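Local coordinates for protein adenosine kinase, putative (Trypanosoma brucei, PDB 3OTX) that probably phosphorylates adenosine and related nucleosides to their monophosphates with ATP, feeding purine salvage as a magnesium-dependent kinase of the PfkB family, at residues A[73-77]-A[326-331]. The protein carries 1 engineered substitution. Residue numbers count along the deposited sequence, not the author numbering.
With AP5 (bis(adenosine)-5'-pentaphosphate), chain C.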
loop_
_atom_site.group_PDB
_atom_site.type_symbol
_atom_site.label_atom_id
_atom_site.label_comp_id
_atom_site.label_asym_id
_atom_site.label_seq_id
_atom_site.Cartn_x
_atom_site.Cartn_y
_atom_site.Cartn_z
ATOM N N VAL A 73 -0.291 -0.208 -10.386
ATOM C CA VAL A 73 -1.312 0.766 -10.796
ATOM C C VAL A 73 -0.641 2.063 -11.256
ATOM O O VAL A 73 -1.002 2.579 -12.330
ATOM C CB VAL A 73 -2.293 1.037 -9.670
ATOM C CG1 VAL A 73 -3.230 2.216 -10.052
ATOM C CG2 VAL A 73 -3.120 -0.247 -9.394
ATOM N N ALA A 74 0.374 2.518 -10.520
ATOM C CA ALA A 74 1.125 3.741 -10.949
ATOM C C ALA A 74 1.766 3.560 -12.317
ATOM O O ALA A 74 1.625 4.412 -13.199
ATOM C CB ALA A 74 2.166 4.135 -9.884
ATOM N N GLN A 75 2.391 2.397 -12.526
ATOM C CA GLN A 75 3.054 2.162 -13.819
ATOM C C GLN A 75 2.027 2.089 -14.957
ATOM O O GLN A 75 2.268 2.550 -16.071
ATOM C CB GLN A 75 3.905 0.877 -13.716
ATOM C CG GLN A 75 4.858 0.615 -14.915
ATOM C CD GLN A 75 5.969 1.643 -15.015
ATOM O OE1 GLN A 75 6.775 1.843 -14.071
ATOM N NE2 GLN A 75 5.939 2.402 -16.109
ATOM N N TRP A 76 0.866 1.490 -14.683
ATOM C CA TRP A 76 -0.209 1.360 -15.676
ATOM C C TRP A 76 -0.652 2.737 -16.170
ATOM O O TRP A 76 -1.075 2.903 -17.312
ATOM C CB TRP A 76 -1.425 0.626 -15.062
ATOM C CG TRP A 76 -2.639 0.499 -15.941
ATOM C CD1 TRP A 76 -2.771 -0.279 -17.038
ATOM C CD2 TRP A 76 -3.911 1.123 -15.732
ATOM N NE1 TRP A 76 -4.039 -0.153 -17.574
ATOM C CE2 TRP A 76 -4.758 0.704 -16.776
ATOM C CE3 TRP A 76 -4.408 2.001 -14.759
ATOM C CZ2 TRP A 76 -6.080 1.149 -16.891
ATOM C CZ3 TRP A 76 -5.726 2.443 -14.873
ATOM C CH2 TRP A 76 -6.544 2.006 -15.917
ATOM N N MET A 77 -0.554 3.720 -15.283
ATOM C CA MET A 77 -0.932 5.092 -15.640
ATOM C C MET A 77 0.159 5.860 -16.367
ATOM O O MET A 77 -0.082 6.994 -16.802
ATOM C CB MET A 77 -1.277 5.875 -14.383
ATOM C CG MET A 77 -2.605 5.509 -13.748
ATOM S SD MET A 77 -4.040 5.817 -14.782
ATOM C CE MET A 77 -4.096 7.622 -14.786
ATOM N N TYR A 326 -10.058 7.762 -9.910
ATOM C CA TYR A 326 -10.203 7.122 -11.197
ATOM C C TYR A 326 -9.652 5.669 -11.151
ATOM O O TYR A 326 -10.335 4.711 -11.548
ATOM C CB TYR A 326 -9.494 7.949 -12.293
ATOM C CG TYR A 326 -9.357 7.125 -13.533
ATOM C CD1 TYR A 326 -10.452 6.881 -14.367
ATOM C CD2 TYR A 326 -8.148 6.523 -13.828
ATOM C CE1 TYR A 326 -10.325 6.068 -15.512
ATOM C CE2 TYR A 326 -8.010 5.696 -14.945
ATOM C CZ TYR A 326 -9.098 5.481 -15.770
ATOM O OH TYR A 326 -8.924 4.670 -16.865
ATOM N N THR A 327 -8.412 5.530 -10.708
ATOM C CA THR A 327 -7.785 4.226 -10.670
ATOM C C THR A 327 -8.506 3.276 -9.714
ATOM O O THR A 327 -8.716 2.111 -10.051
ATOM C CB THR A 327 -6.270 4.288 -10.377
ATOM O OG1 THR A 327 -6.027 5.090 -9.240
ATOM C CG2 THR A 327 -5.525 4.925 -11.563
ATOM N N ALA A 328 -8.911 3.778 -8.552
ATOM C CA ALA A 328 -9.658 2.929 -7.602
ATOM C C ALA A 328 -10.971 2.446 -8.219
ATOM O O ALA A 328 -11.314 1.252 -8.132
ATOM C CB ALA A 328 -9.912 3.682 -6.297
ATOM N N GLN A 329 -11.677 3.360 -8.888
ATOM C CA GLN A 329 -12.920 3.006 -9.520
ATOM C C GLN A 329 -12.728 2.013 -10.663
ATOM O O GLN A 329 -13.569 1.150 -10.875
ATOM C CB GLN A 329 -13.710 4.245 -9.919
ATOM C CG GLN A 329 -14.303 4.884 -8.658
ATOM C CD GLN A 329 -15.311 5.976 -8.914
ATOM O OE1 GLN A 329 -15.383 6.541 -10.004
ATOM N NE2 GLN A 329 -16.105 6.278 -7.906
ATOM N N GLU A 330 -11.602 2.103 -11.356
ATOM C CA GLU A 330 -11.339 1.118 -12.423
ATOM C C GLU A 330 -11.109 -0.274 -11.832
ATOM O O GLU A 330 -11.692 -1.266 -12.304
ATOM C CB GLU A 330 -10.138 1.533 -13.284
ATOM C CG GLU A 330 -10.397 2.685 -14.237
ATOM C CD GLU A 330 -11.490 2.418 -15.260
ATOM O OE1 GLU A 330 -11.500 1.322 -15.861
ATOM O OE2 GLU A 330 -12.342 3.316 -15.459
ATOM N N VAL A 331 -10.266 -0.336 -10.823
ATOM C CA VAL A 331 -9.832 -1.601 -10.224
ATOM C C VAL A 331 -11.001 -2.351 -9.559
ATOM O O VAL A 331 -11.128 -3.581 -9.704
ATOM C CB VAL A 331 -8.612 -1.386 -9.301
ATOM C CG1 VAL A 331 -8.381 -2.575 -8.362
ATOM C CG2 VAL A 331 -7.356 -1.138 -10.150
HETATM P PA AP5 C . -11.688 3.132 0.263
HETATM O O1A AP5 C . -12.831 2.158 0.536
HETATM O O2A AP5 C . -11.656 4.325 1.197
HETATM O O3A AP5 C . -10.233 2.448 0.351
HETATM P PB AP5 C . -9.755 1.317 1.399
HETATM O O1B AP5 C . -10.635 1.240 2.607
HETATM O O2B AP5 C . -8.298 1.537 1.619
HETATM O O3B AP5 C . -9.991 0.036 0.483
HETATM P PG AP5 C . -10.155 -1.516 0.799
HETATM O O1G AP5 C . -10.933 -2.106 -0.336
HETATM O O2G AP5 C . -10.884 -1.830 2.087
HETATM O O3G AP5 C . -8.671 -1.961 0.709
HETATM P PD AP5 C . -7.998 -3.417 0.914
HETATM O O1D AP5 C . -8.991 -4.515 1.248
HETATM O O2D AP5 C . -6.843 -3.183 1.847
HETATM O O3D AP5 C . -7.500 -3.723 -0.586
HETATM P PE AP5 C . -6.098 -3.257 -1.234
HETATM O O1E AP5 C . -5.775 -1.860 -0.785
HETATM O O2E AP5 C . -6.132 -3.532 -2.736
HETATM O O5F AP5 C . -11.764 3.537 -1.286
HETATM C C5F AP5 C . -10.724 4.304 -1.893
HETATM C C4F AP5 C . -11.280 5.004 -3.109
HETATM O O4F AP5 C . -11.892 4.049 -3.986
HETATM C C3F AP5 C . -12.415 5.983 -2.819
HETATM O O3F AP5 C . -11.884 7.247 -2.506
HETATM C C2F AP5 C . -13.239 5.939 -4.073
HETATM O O2F AP5 C . -12.658 6.759 -5.055
HETATM C C1F AP5 C . -13.077 4.486 -4.530
HETATM N N9A AP5 C . -14.153 3.581 -4.032
HETATM C C8A AP5 C . -14.029 2.592 -3.052
HETATM N N7A AP5 C . -15.242 1.988 -2.920
HETATM C C5A AP5 C . -16.109 2.554 -3.793
HETATM C C6A AP5 C . -17.427 2.315 -4.114
HETATM N N6A AP5 C . -18.105 1.289 -3.593
HETATM N N1A AP5 C . -18.021 3.081 -5.087
HETATM C C2A AP5 C . -17.329 4.068 -5.771
HETATM N N3A AP5 C . -16.007 4.288 -5.449
HETATM C C4A AP5 C . -15.405 3.539 -4.504
HETATM O O5J AP5 C . -5.013 -4.242 -0.534
HETATM C C5J AP5 C . -5.104 -5.643 -0.733
HETATM C C4J AP5 C . -3.666 -6.132 -0.707
HETATM O O4J AP5 C . -3.136 -6.078 0.627
HETATM C C3J AP5 C . -3.510 -7.609 -1.082
HETATM O O3J AP5 C . -2.983 -7.665 -2.408
HETATM C C2J AP5 C . -2.558 -8.185 -0.022
HETATM O O2J AP5 C . -1.499 -8.962 -0.568
HETATM C C1J AP5 C . -2.023 -6.935 0.632
HETATM N N9B AP5 C . -1.527 -7.151 1.999
HETATM C C8B AP5 C . -2.266 -7.648 3.039
HETATM N N7B AP5 C . -1.434 -7.734 4.109
HETATM C C5B AP5 C . -0.190 -7.292 3.745
HETATM C C6B AP5 C . 1.017 -7.156 4.443
HETATM N N6B AP5 C . 1.196 -7.557 5.712
HETATM N N1B AP5 C . 2.082 -6.699 3.716
HETATM C C2B AP5 C . 2.008 -6.275 2.409
HETATM N N3B AP5 C . 0.831 -6.450 1.711
HETATM C C4B AP5 C . -0.252 -6.919 2.401
#
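Start at Thr327, the residue most covered by the opposing segment (58 Å²). Its chi1 is p, which directs OG1 to a hydrogen bond with Ala302 O and leaves CG2 facing Val73, Trp76 and Met77. Val73 CG1 packs 3.7 Å from Thr327 CB, Met77 SD lies 3.7 Å from Thr327 CG2, and Trp76 CZ3 meets that methyl with its ring edge at 4.1 Å. Met77, m at all three chi angles, curls so that SD sits beside the Tyr326 ring edge, 4.0 Å from Tyr326 CE2: a Met-aromatic contact. Trp76 (chi1 t) extends its six-membered ring to Tyr326 OH, 3.7 Å from Trp76 CH2; that hydroxyl bonds to Ser344 N. On the far side of helix 317-332, Ala328 touches the inhibitor's ribose and Gln329 NE2 donates to AP5 N3A (3.2 Å). This apolar join of helices 66-76 and 317-332 belongs to the ribokinase-like fold of PfkB kinases, here backing the nucleotide pocket.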